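Malonyl CoA reductase (malonate semialdehyde-forming) (Sulfolobus tokodaii, PDB 2EP5) probably catalyses the NADPH-dependent reduction of malonyl-CoA to malonate semialdehyde and belongs to the aspartate-semialdehyde dehydrogenase family. Local coordinates at residues A[34-39]-A[68-73]; A[160-165]-A[263-268]; A[168-173]-A[248-253]. All blocks are in the same frame, centred on the assembly; numbering follows the deposited sequence.

Contact 1 lies at the edge of the parallel sheet of the NAD(P)-binding domain, while contacts 2 and 3 belong to the dimerisation domain, on the opposite side of the chain's centre; the centre of contact 1 is about 41 Å from that of contact 2 and about 45 Å from that of contact 3. Contacts 2 and 3 have centres about 15 Å apart, contact 3 nested inside the loop closed by contact 2: helix 164-168 runs on into strand 171-178, and strand 244-251 leads to helix 258-266. Contact 3 shares a strand with the predicted proton acceptor His-244, whose side chain is about 11 Å from that of Ile-248. Contacts 1 and 2 lie away from the predicted catalytic residues.

Contact 1: A[34-39]-A[68-73]; sequences KVSASP and VSTNYE
At the margin of a Rossmann-type parallel sheet, the end of strand 30-36 meets the outermost strand 67-68 and the loop that follows it. Ser-36 points its hydroxyl across the gap: OG is anti to the backbone N (chi1 -179°) and donates to Val-68 O at 2.9 Å, arriving from above the carbonyl plane. Thr-70 closes in on the same hydroxyl with its methyl, CG2 lying 3.3 Å from Ser-36 OG. Val-68 turns CG2 into the crowded position between its own N and carbonyl carbon, where it sits 3.6 Å from Val-35 O and near Lys-34 CB. That same Val-35 O takes a nearly straight bond from Val-68 N at 3.0 Å, in the carbonyl plane. An alanine in place of Ser-36 would remove the bond to Val-68 O and the contact with Thr-70 CG2, and would probably loosen the hold of strand 30-36 on the chain at Val-68. Ser-36 O is hydrogen-bonded to Ser-12 OG, in the loop after strand 5-10. Lys-34 extends alongside to reach Asp-74 O. Ser-69 OG, also bonded to Asp-74 OD2, accepts from Asn-71 N at 3.1 Å, an ST turn.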
loop_
_atom_site.group_PDB
_atom_site.type_symbol
_atom_site.label_atom_id
_atom_site.label_comp_id
_atom_site.label_asym_id
_atom_site.label_seq_id
_atom_site.Cartn_x
_atom_site.Cartn_y
_atom_site.Cartn_z
ATOM N N LYS A 34 15.451 -21.243 27.398
ATOM C CA LYS A 34 15.460 -22.125 26.230
ATOM C C LYS A 34 14.440 -21.748 25.161
ATOM O O LYS A 34 13.269 -21.498 25.449
ATOM C CB LYS A 34 15.222 -23.586 26.649
ATOM C CG LYS A 34 16.401 -24.235 27.357
ATOM C CD LYS A 34 16.069 -25.627 27.841
ATOM C CE LYS A 34 17.300 -26.284 28.434
ATOM N NZ LYS A 34 17.027 -27.677 28.859
ATOM N N VAL A 35 14.910 -21.712 23.921
ATOM C CA VAL A 35 14.064 -21.391 22.789
ATOM C C VAL A 35 14.194 -22.553 21.828
ATOM O O VAL A 35 15.276 -23.133 21.672
ATOM C CB VAL A 35 14.502 -20.085 22.083
ATOM C CG1 VAL A 35 14.232 -18.901 22.982
ATOM C CG2 VAL A 35 15.980 -20.151 21.728
ATOM N N SER A 36 13.080 -22.892 21.194
ATOM C CA SER A 36 13.036 -23.995 20.257
ATOM C C SER A 36 12.582 -23.508 18.896
ATOM O O SER A 36 11.898 -22.492 18.783
ATOM C CB SER A 36 12.078 -25.068 20.785
ATOM O OG SER A 36 12.021 -26.185 19.925
ATOM N N ALA A 37 12.985 -24.236 17.861
ATOM C CA ALA A 37 12.630 -23.910 16.490
ATOM C C ALA A 37 12.687 -25.205 15.693
ATOM O O ALA A 37 12.733 -26.294 16.275
ATOM C CB ALA A 37 13.608 -22.891 15.915
ATOM N N SER A 38 12.692 -25.085 14.369
ATOM C CA SER A 38 12.739 -26.253 13.499
ATOM C C SER A 38 14.014 -27.059 13.751
ATOM O O SER A 38 15.035 -26.511 14.179
ATOM C CB SER A 38 12.667 -25.824 12.031
ATOM O OG SER A 38 13.820 -25.087 11.661
ATOM N N PRO A 39 13.964 -28.374 13.477
ATOM C CA PRO A 39 15.060 -29.336 13.647
ATOM C C PRO A 39 16.436 -28.912 13.129
ATOM O O PRO A 39 17.434 -29.020 13.842
ATOM C CB PRO A 39 14.537 -30.579 12.929
ATOM C CG PRO A 39 13.065 -30.507 13.202
ATOM C CD PRO A 39 12.769 -29.045 12.931
ATOM N N VAL A 68 16.916 -25.622 21.055
ATOM C CA VAL A 68 16.733 -26.996 21.488
ATOM C C VAL A 68 15.555 -27.620 20.744
ATOM O O VAL A 68 14.773 -26.925 20.091
ATOM C CB VAL A 68 16.475 -27.066 23.012
ATOM C CG1 VAL A 68 17.686 -26.519 23.765
ATOM C CG2 VAL A 68 15.228 -26.263 23.376
ATOM N N SER A 69 15.437 -28.938 20.841
ATOM C CA SER A 69 14.349 -29.643 20.183
ATOM C C SER A 69 13.062 -29.404 20.957
ATOM O O SER A 69 13.065 -28.797 22.032
ATOM C CB SER A 69 14.622 -31.144 20.148
ATOM O OG SER A 69 14.342 -31.728 21.408
ATOM N N THR A 70 11.964 -29.901 20.402
ATOM C CA THR A 70 10.652 -29.768 21.022
ATOM C C THR A 70 10.358 -30.980 21.916
ATOM O O THR A 70 9.259 -31.116 22.448
ATOM C CB THR A 70 9.559 -29.662 19.937
ATOM O OG1 THR A 70 9.650 -30.786 19.052
ATOM C CG2 THR A 70 9.744 -28.394 19.128
ATOM N N ASN A 71 11.357 -31.843 22.090
ATOM C CA ASN A 71 11.197 -33.054 22.887
ATOM C C ASN A 71 11.407 -32.892 24.389
ATOM O O ASN A 71 12.158 -32.031 24.840
ATOM C CB ASN A 71 12.113 -34.143 22.332
ATOM C CG ASN A 71 11.738 -34.544 20.913
ATOM O OD1 ASN A 71 12.604 -34.736 20.054
ATOM N ND2 ASN A 71 10.438 -34.674 20.661
ATOM N N TYR A 72 10.723 -33.740 25.154
ATOM C CA TYR A 72 10.781 -33.724 26.611
ATOM C C TYR A 72 12.179 -33.593 27.214
ATOM O O TYR A 72 12.402 -32.763 28.091
ATOM C CB TYR A 72 10.124 -34.984 27.169
ATOM C CG TYR A 72 10.288 -35.118 28.667
ATOM C CD1 TYR A 72 9.678 -34.216 29.535
ATOM C CD2 TYR A 72 11.081 -36.116 29.211
ATOM C CE1 TYR A 72 9.859 -34.304 30.915
ATOM C CE2 TYR A 72 11.272 -36.217 30.586
ATOM C CZ TYR A 72 10.660 -35.305 31.436
ATOM O OH TYR A 72 10.870 -35.381 32.800
ATOM N N GLU A 73 13.112 -34.424 26.761
ATOM C CA GLU A 73 14.476 -34.387 27.285
ATOM C C GLU A 73 15.098 -32.989 27.323
ATOM O O GLU A 73 15.843 -32.671 28.244
ATOM C CB GLU A 73 15.388 -35.329 26.483
ATOM C CG GLU A 73 15.116 -36.810 26.707
ATOM C CD GLU A 73 15.211 -37.210 28.171
ATOM O OE1 GLU A 73 16.268 -36.975 28.789
ATOM O OE2 GLU A 73 14.231 -37.763 28.710
#

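Contact 2: A[160-165]-A[263-268]; sequences IKPLIE and KTLKNF
Thr-264 OG1 is the best-held polar side-chain atom at this contact, and one bond grips it, to the carbonyl O of Glu-260 one turn earlier in helix 258-266. With OG1 beside its own backbone N (chi1 -59°), the hydroxyl is turned back onto its helix, and the methyl CG2, anti to the backbone N, is left to face segment 160-165. There CG2 lies 4.0 Å from Pro-162 CB, with Pro-162 O close by.

Pro-162 is the hub. It sits in the short 3-10 turn that links helix 151-160 to helix 164-168; within the dimerisation domain this turn packs on the C-terminal end of helix 258-266, away from the predicted active-site residues. Its CG presses on Leu-265 CD2 at 3.6 Å, the closest approach of the two segments, with the side chains crossing at about a right angle. Its CB also meets Phe-268 CD1, at 4.1 Å, so three residues of 263-268 gather round one pyrrolidine ring. Leu-265 CD2 touches Leu-163 CG as well, at 4.1 Å, again crossing it nearly at right angles. Phe-268, just past the helix, holds CG anti to its backbone N (chi1 -177°), which swings the ring towards Pro-162 and brings CZ near Lys-161 CG.

The turn carrying the proline is braced from within: Leu-163 N bonds to Ile-160 O at 2.8 Å and Ile-164 N to Lys-161 O at 2.9 Å; Leu-163 occupies the N-cap position of helix 164-168. Beyond the pair, Leu-265 also packs on Ile-285 and Val-287 of strand 285-287, and Phe-268 on Ile-124 of helix 122-125.

No hydrogen bond crosses between the segments; their cohesion is apolar and probably rests on van der Waals and hydrophobic contact, at a site only partly closed to solvent.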
loop_
_atom_site.group_PDB
_atom_site.type_symbol
_atom_site.label_atom_id
_atom_site.label_comp_id
_atom_site.label_asym_id
_atom_site.label_seq_id
_atom_site.Cartn_x
_atom_site.Cartn_y
_atom_site.Cartn_z
ATOM N N ILE A 160 -17.266 -8.116 25.088
ATOM C CA ILE A 160 -18.406 -8.989 25.287
ATOM C C ILE A 160 -18.609 -9.450 26.736
ATOM O O ILE A 160 -19.734 -9.431 27.241
ATOM C CB ILE A 160 -18.298 -10.226 24.367
ATOM C CG1 ILE A 160 -18.507 -9.799 22.914
ATOM C CG2 ILE A 160 -19.332 -11.277 24.756
ATOM C CD1 ILE A 160 -18.323 -10.919 21.917
ATOM N N LYS A 161 -17.531 -9.861 27.400
ATOM C CA LYS A 161 -17.612 -10.336 28.782
ATOM C C LYS A 161 -18.393 -9.398 29.707
ATOM O O LYS A 161 -19.393 -9.795 30.307
ATOM C CB LYS A 161 -16.205 -10.566 29.348
ATOM C CG LYS A 161 -16.176 -10.970 30.815
ATOM C CD LYS A 161 -16.786 -12.344 31.033
ATOM C CE LYS A 161 -16.739 -12.725 32.513
ATOM N NZ LYS A 161 -17.166 -14.130 32.739
ATOM N N PRO A 162 -17.942 -8.141 29.844
ATOM C CA PRO A 162 -18.676 -7.227 30.724
ATOM C C PRO A 162 -20.102 -6.942 30.251
ATOM O O PRO A 162 -20.873 -6.286 30.951
ATOM C CB PRO A 162 -17.793 -5.979 30.740
ATOM C CG PRO A 162 -17.091 -6.033 29.408
ATOM C CD PRO A 162 -16.748 -7.490 29.277
ATOM N N LEU A 163 -20.450 -7.443 29.068
ATOM C CA LEU A 163 -21.791 -7.253 28.511
ATOM C C LEU A 163 -22.413 -8.621 28.233
ATOM O O LEU A 163 -23.371 -8.748 27.463
ATOM C CB LEU A 163 -21.714 -6.453 27.205
ATOM C CG LEU A 163 -20.948 -5.128 27.203
ATOM C CD1 LEU A 163 -21.152 -4.428 25.861
ATOM C CD2 LEU A 163 -21.432 -4.244 28.340
ATOM N N ILE A 164 -21.867 -9.643 28.878
ATOM C CA ILE A 164 -22.336 -11.004 28.678
ATOM C C ILE A 164 -23.840 -11.199 28.863
ATOM O O ILE A 164 -24.436 -12.035 28.191
ATOM C CB ILE A 164 -21.569 -11.994 29.599
ATOM C CG1 ILE A 164 -21.978 -13.430 29.271
ATOM C CG2 ILE A 164 -21.839 -11.679 31.064
ATOM C CD1 ILE A 164 -21.673 -13.844 27.848
ATOM N N GLU A 165 -24.471 -10.433 29.747
ATOM C CA GLU A 165 -25.901 -10.625 29.943
ATOM C C GLU A 165 -26.742 -10.153 28.757
ATOM O O GLU A 165 -27.832 -10.673 28.518
ATOM C CB GLU A 165 -26.397 -9.937 31.215
ATOM C CG GLU A 165 -27.691 -10.578 31.707
ATOM C CD GLU A 165 -28.705 -9.585 32.245
ATOM O OE1 GLU A 165 -28.406 -8.928 33.269
ATOM O OE2 GLU A 165 -29.801 -9.473 31.640
ATOM N N LYS A 263 -19.489 3.288 30.529
ATOM C CA LYS A 263 -18.909 3.325 31.860
ATOM C C LYS A 263 -18.388 1.947 32.279
ATOM O O LYS A 263 -17.274 1.824 32.790
ATOM C CB LYS A 263 -19.950 3.813 32.872
ATOM C CG LYS A 263 -19.437 3.901 34.307
ATOM C CD LYS A 263 -20.566 4.184 35.310
ATOM C CE LYS A 263 -21.239 5.532 35.060
ATOM N NZ LYS A 263 -22.392 5.755 35.985
ATOM N N THR A 264 -19.194 0.914 32.053
ATOM C CA THR A 264 -18.819 -0.447 32.423
ATOM C C THR A 264 -17.542 -0.910 31.721
ATOM O O THR A 264 -16.683 -1.540 32.336
ATOM C CB THR A 264 -19.971 -1.449 32.107
ATOM O OG1 THR A 264 -21.153 -1.065 32.825
ATOM C CG2 THR A 264 -19.582 -2.864 32.517
ATOM N N LEU A 265 -17.420 -0.588 30.438
ATOM C CA LEU A 265 -16.247 -0.979 29.660
ATOM C C LEU A 265 -14.978 -0.238 30.077
ATOM O O LEU A 265 -13.911 -0.840 30.174
ATOM C CB LEU A 265 -16.495 -0.741 28.168
ATOM C CG LEU A 265 -17.676 -1.445 27.497
ATOM C CD1 LEU A 265 -17.818 -0.927 26.080
ATOM C CD2 LEU A 265 -17.467 -2.953 27.498
ATOM N N LYS A 266 -15.093 1.067 30.319
ATOM C CA LYS A 266 -13.933 1.866 30.703
ATOM C C LYS A 266 -13.464 1.555 32.120
ATOM O O LYS A 266 -12.297 1.745 32.453
ATOM C CB LYS A 266 -14.249 3.366 30.581
ATOM C CG LYS A 266 -15.262 3.883 31.582
ATOM C CD LYS A 266 -15.611 5.347 31.339
ATOM C CE LYS A 266 -14.465 6.294 31.697
ATOM N NZ LYS A 266 -13.276 6.166 30.805
ATOM N N ASN A 267 -14.379 1.072 32.949
ATOM C CA ASN A 267 -14.059 0.731 34.328
ATOM C C ASN A 267 -13.784 -0.755 34.510
ATOM O O ASN A 267 -13.575 -1.208 35.634
ATOM C CB ASN A 267 -15.209 1.127 35.254
ATOM C CG ASN A 267 -15.277 2.618 35.497
ATOM O OD1 ASN A 267 -16.273 3.117 36.019
ATOM N ND2 ASN A 267 -14.214 3.340 35.132
ATOM N N PHE A 268 -13.786 -1.516 33.421
ATOM C CA PHE A 268 -13.543 -2.948 33.538
ATOM C C PHE A 268 -12.133 -3.290 33.986
ATOM O O PHE A 268 -11.160 -2.992 33.291
ATOM C CB PHE A 268 -13.816 -3.668 32.219
ATOM C CG PHE A 268 -13.648 -5.165 32.306
ATOM C CD1 PHE A 268 -14.473 -5.925 33.139
ATOM C CD2 PHE A 268 -12.663 -5.817 31.563
ATOM C CE1 PHE A 268 -14.320 -7.314 33.228
ATOM C CE2 PHE A 268 -12.499 -7.202 31.644
ATOM C CZ PHE A 268 -13.329 -7.952 32.478
#

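Contact 3: A[168-173]-A[248-253]; sequences TKSKII and INIVTN
The Val-251 carbonyl is met in its own plane, on a lone pair, by Lys-171 N at 3.0 Å, whereas the Lys-171 carbonyl receives Val-251 N at 2.9 Å (N to O) from above its plane, 27° out of it. In the next hydrogen-bonded pair Asn-249 N approaches Ile-173 O nearly along the C=O axis, and Ile-173 N reaches Asn-249 O in plane. This is an antiparallel ladder between neighbouring strands 171-178 and 244-251 in the mixed sheet of the dimerisation domain. One face, with Lys-171, Ile-173, Asn-249 and Val-251, meets the second subunit; Ile-173 CG1 lies alongside Val-251 CG2, 4.0 Å away and pointing the same way. Lys-171, bent at chi2, carries NZ to Asp-230 and Thr-232 and to Asn-317 O of the second subunit. On the other face Ile-172 and Ile-250 pack against helix 164-168. Past the ladder, Thr-252 OG1, anti to its backbone N, donates to Lys-169 O at 2.9 Å. Ser-170 is tightly wedged, CB 3.0 Å from Val-251 O, while its OG bonds to Ala-167 O.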
loop_
_atom_site.group_PDB
_atom_site.type_symbol
_atom_site.label_atom_id
_atom_site.label_comp_id
_atom_site.label_asym_id
_atom_site.label_seq_id
_atom_site.Cartn_x
_atom_site.Cartn_y
_atom_site.Cartn_z
ATOM N N THR A 168 -25.811 -12.652 25.660
ATOM C CA THR A 168 -26.410 -13.972 25.834
ATOM C C THR A 168 -27.849 -14.019 25.321
ATOM O O THR A 168 -28.302 -15.046 24.814
ATOM C CB THR A 168 -26.391 -14.399 27.318
ATOM O OG1 THR A 168 -25.044 -14.708 27.709
ATOM C CG2 THR A 168 -27.273 -15.614 27.534
ATOM N N LYS A 169 -28.561 -12.906 25.454
ATOM C CA LYS A 169 -29.946 -12.829 25.001
ATOM C C LYS A 169 -30.023 -12.033 23.702
ATOM O O LYS A 169 -30.659 -10.976 23.651
ATOM C CB LYS A 169 -30.819 -12.137 26.048
ATOM C CG LYS A 169 -30.783 -12.726 27.443
ATOM C CD LYS A 169 -31.607 -11.832 28.362
ATOM C CE LYS A 169 -31.455 -12.170 29.836
ATOM N NZ LYS A 169 -32.062 -11.089 30.672
ATOM N N SER A 170 -29.380 -12.532 22.653
ATOM C CA SER A 170 -29.393 -11.831 21.379
ATOM C C SER A 170 -28.771 -12.665 20.279
ATOM O O SER A 170 -28.316 -13.789 20.507
ATOM C CB SER A 170 -28.591 -10.539 21.484
ATOM O OG SER A 170 -27.201 -10.834 21.472
ATOM N N LYS A 171 -28.771 -12.096 19.080
ATOM C CA LYS A 171 -28.149 -12.719 17.924
ATOM C C LYS A 171 -26.942 -11.811 17.691
ATOM O O LYS A 171 -27.083 -10.605 17.442
ATOM C CB LYS A 171 -29.090 -12.713 16.714
ATOM C CG LYS A 171 -28.458 -13.204 15.410
ATOM C CD LYS A 171 -27.971 -14.653 15.495
ATOM C CE LYS A 171 -27.091 -15.018 14.295
ATOM N NZ LYS A 171 -26.591 -16.424 14.344
ATOM N N ILE A 172 -25.756 -12.394 17.812
ATOM C CA ILE A 172 -24.510 -11.658 17.658
ATOM C C ILE A 172 -23.960 -11.722 16.251
ATOM O O ILE A 172 -23.561 -12.791 15.793
ATOM C CB ILE A 172 -23.427 -12.209 18.609
ATOM C CG1 ILE A 172 -23.872 -12.015 20.058
ATOM C CG2 ILE A 172 -22.098 -11.513 18.348
ATOM C CD1 ILE A 172 -23.121 -12.851 21.031
ATOM N N ILE A 173 -23.939 -10.573 15.575
ATOM C CA ILE A 173 -23.395 -10.483 14.229
ATOM C C ILE A 173 -22.028 -9.812 14.334
ATOM O O ILE A 173 -21.904 -8.713 14.885
ATOM C CB ILE A 173 -24.274 -9.622 13.298
ATOM C CG1 ILE A 173 -25.682 -10.232 13.180
ATOM C CG2 ILE A 173 -23.605 -9.511 11.926
ATOM C CD1 ILE A 173 -25.728 -11.587 12.483
ATOM N N ILE A 248 -18.952 -5.309 16.067
ATOM C CA ILE A 248 -19.858 -6.165 16.803
ATOM C C ILE A 248 -21.267 -5.586 16.867
ATOM O O ILE A 248 -21.461 -4.426 17.241
ATOM C CB ILE A 248 -19.309 -6.407 18.237
ATOM C CG1 ILE A 248 -17.910 -7.039 18.140
ATOM C CG2 ILE A 248 -20.262 -7.313 19.040
ATOM C CD1 ILE A 248 -17.211 -7.231 19.478
ATOM N N ASN A 249 -22.243 -6.398 16.472
ATOM C CA ASN A 249 -23.641 -5.988 16.510
ATOM C C ASN A 249 -24.442 -6.961 17.361
ATOM O O ASN A 249 -24.687 -8.097 16.955
ATOM C CB ASN A 249 -24.253 -5.939 15.109
ATOM C CG ASN A 249 -23.732 -4.780 14.278
ATOM O OD1 ASN A 249 -22.665 -4.864 13.674
ATOM N ND2 ASN A 249 -24.482 -3.686 14.256
ATOM N N ILE A 250 -24.831 -6.521 18.550
ATOM C CA ILE A 250 -25.621 -7.370 19.420
ATOM C C ILE A 250 -27.094 -7.079 19.123
ATOM O O ILE A 250 -27.669 -6.119 19.648
ATOM C CB ILE A 250 -25.289 -7.093 20.899
ATOM C CG1 ILE A 250 -23.805 -7.397 21.147
ATOM C CG2 ILE A 250 -26.162 -7.946 21.804
ATOM C CD1 ILE A 250 -23.357 -7.225 22.593
ATOM N N VAL A 251 -27.684 -7.903 18.255
ATOM C CA VAL A 251 -29.089 -7.753 17.850
ATOM C C VAL A 251 -30.013 -8.277 18.938
ATOM O O VAL A 251 -30.156 -9.482 19.116
ATOM C CB VAL A 251 -29.379 -8.526 16.536
ATOM C CG1 VAL A 251 -30.775 -8.179 16.017
ATOM C CG2 VAL A 251 -28.307 -8.191 15.492
ATOM N N THR A 252 -30.656 -7.360 19.651
ATOM C CA THR A 252 -31.545 -7.732 20.743
ATOM C C THR A 252 -32.514 -6.610 21.099
ATOM O O THR A 252 -32.249 -5.445 20.817
ATOM C CB THR A 252 -30.720 -8.078 22.002
ATOM O OG1 THR A 252 -31.600 -8.315 23.105
ATOM C CG2 THR A 252 -29.763 -6.933 22.344
ATOM N N ASN A 253 -33.633 -6.963 21.721
ATOM C CA ASN A 253 -34.619 -5.968 22.123
ATOM C C ASN A 253 -34.511 -5.667 23.616
ATOM O O ASN A 253 -35.336 -4.950 24.178
ATOM C CB ASN A 253 -36.030 -6.443 21.772
ATOM C CG ASN A 253 -36.352 -6.279 20.292
ATOM O OD1 ASN A 253 -36.734 -7.237 19.613
ATOM N ND2 ASN A 253 -36.207 -5.055 19.788
#